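Translation initiation factor eIF-2B (Pyrococcus horikoshii, PDB 1VB5) probably catalyses the exchange of GDP for GTP on initiation factor 2, as a member of the eIF-2B alpha/beta/delta subunit family. Local coordinates at residues B[3-8]-B[32-37]; B[22-27]-B[60-65]; B[113-118]-B[136-141]; B[189-194]-B[227-232]. All coordinates share one frame; numbering follows the deposited sequence.

Contact 1 of 4, residues B[3-8]-B[32-37]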
# COMPACT_ATOMS: atom_id res chain seq x y z
N PRO B 3 7.60 -26.78 -30.01
CA PRO B 3 6.47 -26.58 -30.92
C PRO B 3 5.89 -25.17 -30.79
O PRO B 3 6.10 -24.49 -29.79
CB PRO B 3 5.47 -27.64 -30.46
CG PRO B 3 6.35 -28.74 -29.97
CD PRO B 3 7.40 -27.99 -29.19
N GLU B 4 5.16 -24.74 -31.82
CA GLU B 4 4.56 -23.41 -31.81
C GLU B 4 3.43 -23.33 -30.79
O GLU B 4 3.29 -22.32 -30.09
CB GLU B 4 4.04 -23.06 -33.21
CG GLU B 4 3.44 -21.67 -33.32
CD GLU B 4 4.33 -20.58 -32.74
OE1 GLU B 4 5.54 -20.55 -33.07
OE2 GLU B 4 3.83 -19.76 -31.95
N ARG B 5 2.63 -24.39 -30.69
CA ARG B 5 1.53 -24.41 -29.74
C ARG B 5 2.04 -24.22 -28.32
O ARG B 5 1.45 -23.48 -27.53
CB ARG B 5 0.77 -25.73 -29.84
CG ARG B 5 -0.14 -25.87 -31.05
CD ARG B 5 -0.83 -27.23 -31.04
NE ARG B 5 -1.82 -27.38 -32.10
CZ ARG B 5 -1.56 -27.29 -33.40
NH1 ARG B 5 -0.33 -27.04 -33.82
NH2 ARG B 5 -2.54 -27.45 -34.28
N VAL B 6 3.14 -24.89 -27.99
CA VAL B 6 3.73 -24.79 -26.66
C VAL B 6 4.26 -23.37 -26.42
O VAL B 6 3.96 -22.76 -25.39
CB VAL B 6 4.89 -25.79 -26.48
CG1 VAL B 6 5.56 -25.59 -25.12
CG2 VAL B 6 4.36 -27.22 -26.60
N LEU B 7 5.04 -22.86 -27.37
CA LEU B 7 5.60 -21.52 -27.26
C LEU B 7 4.51 -20.46 -27.10
O LEU B 7 4.73 -19.42 -26.48
CB LEU B 7 6.45 -21.19 -28.48
CG LEU B 7 7.79 -21.92 -28.60
CD1 LEU B 7 8.51 -21.47 -29.86
CD2 LEU B 7 8.65 -21.63 -27.38
N GLU B 8 3.34 -20.72 -27.67
CA GLU B 8 2.24 -19.76 -27.57
C GLU B 8 1.62 -19.79 -26.18
O GLU B 8 1.16 -18.76 -25.68
CB GLU B 8 1.18 -20.05 -28.63
CG GLU B 8 0.12 -18.94 -28.73
CD GLU B 8 0.75 -17.56 -28.91
OE1 GLU B 8 1.48 -17.35 -29.90
OE2 GLU B 8 0.50 -16.68 -28.05
N PHE B 32 2.68 -29.14 -21.28
CA PHE B 32 3.21 -30.49 -21.36
C PHE B 32 2.26 -31.42 -22.12
O PHE B 32 2.71 -32.28 -22.86
CB PHE B 32 3.49 -31.05 -19.96
CG PHE B 32 4.71 -30.46 -19.31
CD1 PHE B 32 4.61 -29.39 -18.43
CD2 PHE B 32 5.98 -30.97 -19.60
CE1 PHE B 32 5.74 -28.83 -17.85
CE2 PHE B 32 7.12 -30.42 -19.02
CZ PHE B 32 7.00 -29.34 -18.14
N LEU B 33 0.96 -31.23 -21.94
CA LEU B 33 -0.04 -32.04 -22.63
C LEU B 33 0.05 -31.78 -24.13
O LEU B 33 -0.18 -32.67 -24.95
CB LEU B 33 -1.45 -31.71 -22.15
CG LEU B 33 -1.87 -32.29 -20.79
CD1 LEU B 33 -3.22 -31.73 -20.39
CD2 LEU B 33 -1.91 -33.80 -20.88
N THR B 34 0.39 -30.54 -24.47
CA THR B 34 0.53 -30.12 -25.86
C THR B 34 1.80 -30.73 -26.45
O THR B 34 1.80 -31.20 -27.58
CB THR B 34 0.62 -28.58 -25.95
OG1 THR B 34 -0.63 -28.00 -25.56
CG2 THR B 34 0.96 -28.14 -27.37
N LEU B 35 2.87 -30.72 -25.66
CA LEU B 35 4.14 -31.27 -26.09
C LEU B 35 3.97 -32.74 -26.51
O LEU B 35 4.60 -33.20 -27.47
CB LEU B 35 5.14 -31.18 -24.94
CG LEU B 35 6.61 -31.49 -25.24
CD1 LEU B 35 7.17 -30.42 -26.16
CD2 LEU B 35 7.40 -31.54 -23.94
N ALA B 36 3.11 -33.46 -25.79
CA ALA B 36 2.85 -34.87 -26.06
C ALA B 36 2.10 -35.14 -27.36
O ALA B 36 2.05 -36.28 -27.83
CB ALA B 36 2.08 -35.48 -24.89
N GLU B 37 1.52 -34.10 -27.95
CA GLU B 37 0.77 -34.25 -29.20
C GLU B 37 1.56 -33.79 -30.42
O GLU B 37 1.19 -34.09 -31.55
CB GLU B 37 -0.52 -33.44 -29.16
CG GLU B 37 -1.38 -33.65 -27.93
CD GLU B 37 -2.61 -32.76 -27.95
OE1 GLU B 37 -2.46 -31.54 -28.19
OE2 GLU B 37 -3.73 -33.27 -27.71

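Contact 2 of 4, residues B[22-27]-B[60-65]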
# COMPACT_ATOMS: atom_id res chain seq x y z
N SER B 22 -2.43 -20.73 -9.30
CA SER B 22 -3.30 -21.80 -9.78
C SER B 22 -3.49 -21.81 -11.30
O SER B 22 -3.18 -22.80 -11.96
CB SER B 22 -4.66 -21.70 -9.09
OG SER B 22 -5.56 -22.66 -9.61
N TRP B 23 -3.98 -20.71 -11.85
CA TRP B 23 -4.21 -20.62 -13.29
C TRP B 23 -2.95 -20.93 -14.10
O TRP B 23 -2.99 -21.71 -15.05
CB TRP B 23 -4.72 -19.23 -13.68
CG TRP B 23 -5.07 -19.11 -15.13
CD1 TRP B 23 -6.25 -19.47 -15.73
CD2 TRP B 23 -4.23 -18.61 -16.18
NE1 TRP B 23 -6.19 -19.23 -17.08
CE2 TRP B 23 -4.97 -18.70 -17.39
CE3 TRP B 23 -2.93 -18.09 -16.23
CZ2 TRP B 23 -4.45 -18.29 -18.62
CZ3 TRP B 23 -2.41 -17.68 -17.46
CH2 TRP B 23 -3.17 -17.79 -18.64
N LEU B 24 -1.83 -20.31 -13.71
CA LEU B 24 -0.57 -20.54 -14.41
C LEU B 24 -0.19 -22.00 -14.38
O LEU B 24 0.30 -22.55 -15.37
CB LEU B 24 0.57 -19.72 -13.78
CG LEU B 24 0.65 -18.23 -14.11
CD1 LEU B 24 1.90 -17.66 -13.46
CD2 LEU B 24 0.70 -18.03 -15.62
N ALA B 25 -0.40 -22.64 -13.23
CA ALA B 25 -0.09 -24.05 -13.06
C ALA B 25 -0.85 -24.86 -14.10
O ALA B 25 -0.29 -25.77 -14.72
CB ALA B 25 -0.46 -24.50 -11.66
N LYS B 26 -2.12 -24.52 -14.31
CA LYS B 26 -2.94 -25.22 -15.29
C LYS B 26 -2.39 -25.05 -16.70
O LYS B 26 -2.30 -26.02 -17.45
CB LYS B 26 -4.38 -24.71 -15.24
CG LYS B 26 -5.10 -25.04 -13.95
CD LYS B 26 -6.56 -24.62 -14.00
CE LYS B 26 -7.24 -24.89 -12.67
NZ LYS B 26 -8.68 -24.49 -12.69
N LYS B 27 -2.02 -23.83 -17.05
CA LYS B 27 -1.47 -23.55 -18.37
C LYS B 27 -0.15 -24.30 -18.54
O LYS B 27 0.17 -24.78 -19.63
CB LYS B 27 -1.23 -22.05 -18.55
CG LYS B 27 -2.49 -21.20 -18.39
CD LYS B 27 -3.53 -21.50 -19.45
CE LYS B 27 -3.05 -21.12 -20.85
NZ LYS B 27 -4.11 -21.31 -21.88
N PRO B 60 9.62 -17.23 -11.59
CA PRO B 60 10.43 -17.90 -10.57
C PRO B 60 9.91 -17.70 -9.15
O PRO B 60 10.44 -18.28 -8.20
CB PRO B 60 11.81 -17.29 -10.78
CG PRO B 60 11.82 -16.96 -12.24
CD PRO B 60 10.45 -16.36 -12.44
N SER B 61 8.88 -16.87 -8.99
CA SER B 61 8.29 -16.60 -7.67
C SER B 61 7.18 -17.60 -7.32
O SER B 61 6.71 -17.63 -6.19
CB SER B 61 7.73 -15.18 -7.60
OG SER B 61 8.75 -14.20 -7.70
N MET B 62 6.77 -18.40 -8.30
CA MET B 62 5.70 -19.37 -8.06
C MET B 62 6.22 -20.80 -7.98
O MET B 62 6.68 -21.38 -8.97
CB MET B 62 4.64 -19.26 -9.16
CG MET B 62 3.80 -18.00 -9.06
SD MET B 62 2.48 -17.95 -10.27
CE MET B 62 1.74 -16.34 -9.93
N ALA B 63 6.14 -21.36 -6.78
CA ALA B 63 6.61 -22.72 -6.52
C ALA B 63 5.80 -23.77 -7.27
O ALA B 63 6.29 -24.87 -7.52
CB ALA B 63 6.57 -23.00 -5.03
N SER B 64 4.56 -23.44 -7.62
CA SER B 64 3.71 -24.38 -8.33
C SER B 64 4.33 -24.78 -9.66
O SER B 64 4.25 -25.93 -10.07
CB SER B 64 2.32 -23.79 -8.55
OG SER B 64 2.38 -22.66 -9.40
N LEU B 65 4.97 -23.82 -10.33
CA LEU B 65 5.60 -24.09 -11.61
C LEU B 65 6.80 -25.01 -11.43
O LEU B 65 7.01 -25.94 -12.22
CB LEU B 65 6.02 -22.79 -12.28
CG LEU B 65 4.86 -21.84 -12.58
CD1 LEU B 65 5.38 -20.58 -13.26
CD2 LEU B 65 3.84 -22.54 -13.47

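Contact 3 of 4, residues B[113-118]-B[136-141]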
# COMPACT_ATOMS: atom_id res chain seq x y z
N ILE B 113 -13.30 -10.52 7.28
CA ILE B 113 -12.08 -11.03 6.66
C ILE B 113 -11.39 -10.01 5.76
O ILE B 113 -12.02 -9.44 4.87
CB ILE B 113 -12.39 -12.28 5.80
CG1 ILE B 113 -13.18 -13.31 6.63
CG2 ILE B 113 -11.10 -12.90 5.28
CD1 ILE B 113 -13.77 -14.44 5.80
N ILE B 114 -10.11 -9.78 5.99
CA ILE B 114 -9.37 -8.84 5.16
C ILE B 114 -8.38 -9.66 4.35
O ILE B 114 -7.79 -10.62 4.86
CB ILE B 114 -8.62 -7.77 6.00
CG1 ILE B 114 -7.98 -6.74 5.06
CG2 ILE B 114 -7.55 -8.42 6.86
CD1 ILE B 114 -7.53 -5.47 5.77
N THR B 115 -8.21 -9.29 3.09
CA THR B 115 -7.29 -10.01 2.22
C THR B 115 -6.62 -9.02 1.27
O THR B 115 -6.98 -7.84 1.25
CB THR B 115 -8.04 -11.11 1.41
OG1 THR B 115 -7.09 -11.94 0.72
CG2 THR B 115 -8.99 -10.49 0.39
N HIS B 116 -5.66 -9.50 0.49
CA HIS B 116 -4.91 -8.66 -0.43
C HIS B 116 -4.70 -9.43 -1.73
O HIS B 116 -4.54 -10.65 -1.71
CB HIS B 116 -3.57 -8.28 0.22
CG HIS B 116 -2.63 -7.52 -0.67
ND1 HIS B 116 -2.99 -6.35 -1.30
CD2 HIS B 116 -1.35 -7.77 -1.03
CE1 HIS B 116 -1.96 -5.90 -2.00
NE2 HIS B 116 -0.96 -6.74 -1.86
N SER B 117 -4.72 -8.72 -2.85
CA SER B 117 -4.54 -9.31 -4.17
C SER B 117 -5.62 -10.35 -4.50
O SER B 117 -6.67 -10.39 -3.86
CB SER B 117 -3.15 -9.95 -4.27
OG SER B 117 -2.85 -10.31 -5.60
N PHE B 118 -5.36 -11.19 -5.50
CA PHE B 118 -6.31 -12.22 -5.91
C PHE B 118 -5.72 -13.62 -5.80
O PHE B 118 -4.61 -13.88 -6.26
CB PHE B 118 -6.78 -12.00 -7.35
CG PHE B 118 -7.71 -13.10 -7.85
CD1 PHE B 118 -9.01 -13.19 -7.39
CD2 PHE B 118 -7.24 -14.06 -8.75
CE1 PHE B 118 -9.85 -14.23 -7.80
CE2 PHE B 118 -8.07 -15.11 -9.17
CZ PHE B 118 -9.38 -15.20 -8.69
N PHE B 136 -20.46 -13.23 7.22
CA PHE B 136 -19.23 -12.46 7.33
C PHE B 136 -19.15 -11.40 6.24
O PHE B 136 -19.97 -11.39 5.31
CB PHE B 136 -18.03 -13.40 7.24
CG PHE B 136 -17.99 -14.21 5.97
CD1 PHE B 136 -17.43 -13.68 4.81
CD2 PHE B 136 -18.51 -15.50 5.93
CE1 PHE B 136 -17.41 -14.42 3.63
CE2 PHE B 136 -18.49 -16.25 4.75
CZ PHE B 136 -17.94 -15.71 3.60
N LYS B 137 -18.16 -10.52 6.35
CA LYS B 137 -17.94 -9.46 5.38
C LYS B 137 -16.47 -9.54 4.99
O LYS B 137 -15.64 -10.01 5.77
CB LYS B 137 -18.23 -8.09 6.00
CG LYS B 137 -19.64 -7.93 6.55
CD LYS B 137 -19.80 -6.59 7.27
CE LYS B 137 -21.14 -6.52 8.00
NZ LYS B 137 -21.29 -5.24 8.78
N VAL B 138 -16.15 -9.05 3.80
CA VAL B 138 -14.78 -9.08 3.33
C VAL B 138 -14.24 -7.70 2.99
O VAL B 138 -14.93 -6.87 2.40
CB VAL B 138 -14.65 -9.97 2.08
CG1 VAL B 138 -13.19 -10.02 1.63
CG2 VAL B 138 -15.15 -11.38 2.39
N ILE B 139 -13.00 -7.45 3.38
CA ILE B 139 -12.33 -6.20 3.07
C ILE B 139 -11.19 -6.65 2.18
O ILE B 139 -10.41 -7.53 2.55
CB ILE B 139 -11.77 -5.51 4.34
CG1 ILE B 139 -12.91 -5.18 5.30
CG2 ILE B 139 -11.03 -4.23 3.95
CD1 ILE B 139 -12.47 -4.71 6.68
N LEU B 140 -11.09 -6.06 0.99
CA LEU B 140 -10.04 -6.43 0.06
C LEU B 140 -9.43 -5.21 -0.61
O LEU B 140 -10.08 -4.17 -0.73
CB LEU B 140 -10.61 -7.38 -0.99
CG LEU B 140 -11.74 -6.80 -1.82
CD1 LEU B 140 -11.20 -6.39 -3.18
CD2 LEU B 140 -12.84 -7.83 -1.98
N THR B 141 -8.19 -5.34 -1.06
CA THR B 141 -7.49 -4.25 -1.71
C THR B 141 -7.63 -4.33 -3.22
O THR B 141 -7.78 -5.42 -3.77
CB THR B 141 -5.98 -4.27 -1.38
OG1 THR B 141 -5.40 -5.45 -1.96
CG2 THR B 141 -5.76 -4.29 0.11
O HOH W 1 -7.70 -8.03 -2.56

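Contact 4 of 4, residues B[189-194]-B[227-232]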
# COMPACT_ATOMS: atom_id res chain seq x y z
N THR B 189 8.63 -20.80 1.18
CA THR B 189 10.04 -21.17 1.11
C THR B 189 10.36 -22.35 2.02
O THR B 189 9.54 -22.76 2.84
CB THR B 189 10.96 -19.99 1.48
OG1 THR B 189 10.74 -19.60 2.84
CG2 THR B 189 10.68 -18.80 0.57
N LYS B 190 11.56 -22.88 1.86
CA LYS B 190 12.02 -24.01 2.66
C LYS B 190 12.06 -23.65 4.15
O LYS B 190 11.79 -24.50 4.99
CB LYS B 190 13.41 -24.45 2.20
CG LYS B 190 13.90 -25.71 2.89
CD LYS B 190 15.33 -26.04 2.51
CE LYS B 190 15.80 -27.28 3.25
NZ LYS B 190 17.23 -27.60 2.96
N ASP B 191 12.41 -22.41 4.46
CA ASP B 191 12.48 -22.00 5.86
C ASP B 191 11.18 -21.42 6.43
O ASP B 191 11.16 -20.84 7.51
CB ASP B 191 13.67 -21.03 6.09
CG ASP B 191 13.74 -19.91 5.05
OD1 ASP B 191 13.03 -19.97 4.02
OD2 ASP B 191 14.53 -18.96 5.27
N GLY B 192 10.08 -21.60 5.70
CA GLY B 192 8.79 -21.16 6.20
C GLY B 192 8.31 -19.75 5.93
O GLY B 192 7.32 -19.31 6.52
N TYR B 193 8.99 -19.02 5.06
CA TYR B 193 8.59 -17.66 4.73
C TYR B 193 7.58 -17.73 3.60
O TYR B 193 7.56 -18.70 2.82
CB TYR B 193 9.81 -16.83 4.32
CG TYR B 193 10.70 -16.45 5.49
CD1 TYR B 193 11.18 -17.42 6.36
CD2 TYR B 193 11.05 -15.12 5.72
CE1 TYR B 193 11.99 -17.08 7.45
CE2 TYR B 193 11.87 -14.76 6.80
CZ TYR B 193 12.33 -15.75 7.66
OH TYR B 193 13.12 -15.42 8.75
N VAL B 194 6.73 -16.72 3.51
CA VAL B 194 5.69 -16.68 2.49
C VAL B 194 5.93 -15.64 1.42
O VAL B 194 6.08 -14.45 1.71
CB VAL B 194 4.31 -16.40 3.13
CG1 VAL B 194 3.22 -16.42 2.06
CG2 VAL B 194 4.02 -17.42 4.21
N LEU B 227 14.39 -23.92 -1.90
CA LEU B 227 14.64 -22.48 -1.90
C LEU B 227 14.37 -21.80 -0.56
O LEU B 227 13.27 -21.91 -0.01
CB LEU B 227 13.81 -21.83 -3.01
CG LEU B 227 14.12 -20.40 -3.44
CD1 LEU B 227 15.54 -20.30 -3.97
CD2 LEU B 227 13.13 -20.01 -4.53
N LYS B 228 15.38 -21.11 -0.03
CA LYS B 228 15.27 -20.38 1.23
C LYS B 228 14.87 -18.93 0.95
O LYS B 228 15.11 -18.42 -0.14
CB LYS B 228 16.60 -20.41 1.99
CG LYS B 228 16.99 -21.77 2.59
CD LYS B 228 16.07 -22.16 3.75
CE LYS B 228 16.61 -23.34 4.56
NZ LYS B 228 15.73 -23.70 5.71
N SER B 229 14.26 -18.28 1.93
CA SER B 229 13.81 -16.90 1.79
C SER B 229 14.85 -15.95 1.20
O SER B 229 14.56 -15.19 0.28
CB SER B 229 13.35 -16.36 3.15
OG SER B 229 14.37 -16.49 4.12
N GLY B 230 16.07 -16.01 1.73
CA GLY B 230 17.12 -15.13 1.25
C GLY B 230 17.54 -15.31 -0.20
O GLY B 230 18.22 -14.44 -0.75
N ASP B 231 17.14 -16.41 -0.82
CA ASP B 231 17.53 -16.65 -2.21
C ASP B 231 16.39 -16.51 -3.22
O ASP B 231 16.58 -16.71 -4.41
CB ASP B 231 18.16 -18.03 -2.34
CG ASP B 231 19.42 -18.18 -1.49
OD1 ASP B 231 20.34 -17.36 -1.66
OD2 ASP B 231 19.47 -19.11 -0.66
N VAL B 232 15.21 -16.15 -2.73
CA VAL B 232 14.05 -16.00 -3.60
C VAL B 232 14.20 -14.89 -4.64
O VAL B 232 14.76 -13.83 -4.36
CB VAL B 232 12.78 -15.72 -2.77
CG1 VAL B 232 11.60 -15.42 -3.69
CG2 VAL B 232 12.46 -16.92 -1.89

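Contact 1 of 4, residues B[3-8]-B[32-37]
T34 meets both R5 and V6 through one atom, its methyl CG2. This T34 carbon lies 3.5 Å from CB of R5, and the two side chains cross at about a right angle. The same T34 CG2 is 3.6 Å from V6 CG2. Here the side chains run past each other in opposite directions. T34 CG2 is anti to its own backbone N, and that turns the methyl to helix 4-14. OG1 of T34 instead bonds to E30 O in its own helix.

P3 and L35 make a second right-angled crossing, with P3 CD at 3.9 Å from L35 CD1. V6 CG2 stands between the two groups of contacts, 4.3 Å from L35 CD1 and also near the backbone N of L35. Segments 4-8 and 32-37 run antiparallel at 170°, their axes 8.9 Å apart at the closest. Helix 41-58 also packs here: L51 touches V6 and A47 touches L35.

R5 touches T34 mainly with CB, and its chain then extends from CG to NE. R5 NE remains 5.7 Å from E37 OE1, too far for a salt bridge, and the pair with E38 is long and weak. The chemistry is therefore apolar: the segments meet through methyl and methylene surfaces, with no hydrogen bond between them, which is consistent with van der Waals and hydrophobic packing.

Contact 2 of 4, residues B[22-27]-B[60-65]
L24 and A25 of helix 21-38 pack against M62, just before helix 63-71, and against S64 and L65 in its first turn, deep in the helical N-terminal part of the chain. All five residues are buried.

L24 and M62 cross at about a right angle. The touching branch of L24 is CD1, which approaches M62 SD to 3.3 Å. That is short for carbon beside sulphur, so the closeness is doubtful. The terminal methyl CE of M62 lies 3.8 Å from the same L24 CD1. M62 is extended beyond CG, and this carries its sulphur and methyl across to the leucine.

L65 works differently, meeting mostly backbone. Its CD2 lies 4.0 Å from the carbonyl O of L24. The same L65 CD2 is 4.2 Å from CA of A25, and it also nears CB of L24. A25 and L65 have the closest pair of CA atoms across the contact, at 5.9 Å. The small A25 side chain is consistent with this close approach. Its CB faces OG of S64 at 4.1 Å, a loose van der Waals contact. A chi1 of 64° places S64 OG where it meets A25 CB.

Other helices complete the surroundings. M13 of helix 4-14 touches L24, M92 of helix 78-106 touches A25, and V55 and V58 of helix 41-58 touch L65. Outside the two segments, A63 bonds through its backbone to D186, and S61 OG bonds to M233 O and M235 N. Such interlocking of apolar side chains from several helices is typical of the core of a helical bundle, here near its junction with the rest of the fold.

Contact 3 of 4, residues B[113-118]-B[136-141]
I113 and I139 are joined by backbone bonds in a pair of parallel strands. I139 N donates to I113 O at 2.7 Å, nearly straight at 167°. I113 N donates to K137 O, and T115 N to I139 O at 2.9 Å.

Apolar contacts fall on both faces of the sheet. On one, T115 CG2 lies 3.8 Å from L140 CB, the two side chains pointing the same way. On the other face I114 CG1 touches I139 CB at 4.0 Å. Separately, I113 CD1 meets F136 CD1 at 3.9 Å.

The polar side chains meet beyond T115. H116 ND1 and T141 OG1 share a hydrogen bond of 2.7 Å, with the hydroxyl at the ring edge near its plane. H116 NE2 bonds to A198 O, so both ring nitrogens are held. An alanine here would probably leave A198 O without its mate and T141 OG1 with S143 as its remaining side-chain partner. One water donates to both S117 O and T141 O, bridging the two segments.

Helix 120-131 links the strands. This is a beta-alpha-beta unit of the Rossmann-like sheet, in which strand 163-166 lies next to 136-141 and 180-183 next to 111-115.

Contact 4 of 4, residues B[189-194]-B[227-232]
D191 grips S229 with both oxygens of its carboxylate. S229 OG donates to D191 OD2 at 2.7 Å, on the syn side. S229 N donates to D191 OD1 at 3.0 Å, also syn, with a weak second approach to OD2. T189 OG1 donates to the same D191 OD1 at 2.6 Å, from the anti side and the opposite face of the carboxylate plane. D191 CG lies between its backbone N and carbonyl carbon (chi1 47°), which turns the group to S229. An alanine here would remove the carboxylate, and would probably leave S229 N, S229 OG and T189 OG1 without this shared acceptor.

Packing is also close around this network. S229 CB sits over one face of the Y193 ring in a CH-pi contact, 3.9 Å from the ring centroid. W256 meets the Y193 ring with its plane at about 90°. T189 CG2 touches V232 CG2 at 3.6 Å. K190 N donates to L227 O at 2.7 Å in an almost straight bond (177°).

The lysine side is looser and exposed. K190 CD and K228 CE touch at 3.6 Å as the two chains cross. Their like charges stay apart, with K190 NZ 5.0 Å from K228 NZ. K228 crosses D191, its CD near D191 CB and CG, but its NZ makes no salt bridge with the carboxylate.

T189 to G192 form a type I turn, and G192 N bonds to T189 O while T189 N bonds to Y193 O. This is the type I turn with a G1 bulge typical of a tight beta hairpin, here joining strands 187-188 and 194-197.

Contacts 1 and 2 both use helix 21-38, and their segments alternate along the chain. Their centres are about 17 Å apart, with contact 1 near the outer end of the helical part and contact 2 about 8 Å from the centre of the chain. Contact 3 lies in the parallel sheet, across that centre from contact 1, with about 37 Å between the centres of the two contacts. Contact 4 joins two loops at the surface. It is nearer contact 2, with centres about 17 Å apart and nearest atoms about 5 Å apart, than contact 3 at about 25 Å between centres. None of the four touches another. Contact 2 thus stands between the outer helices and the sheet-bearing part.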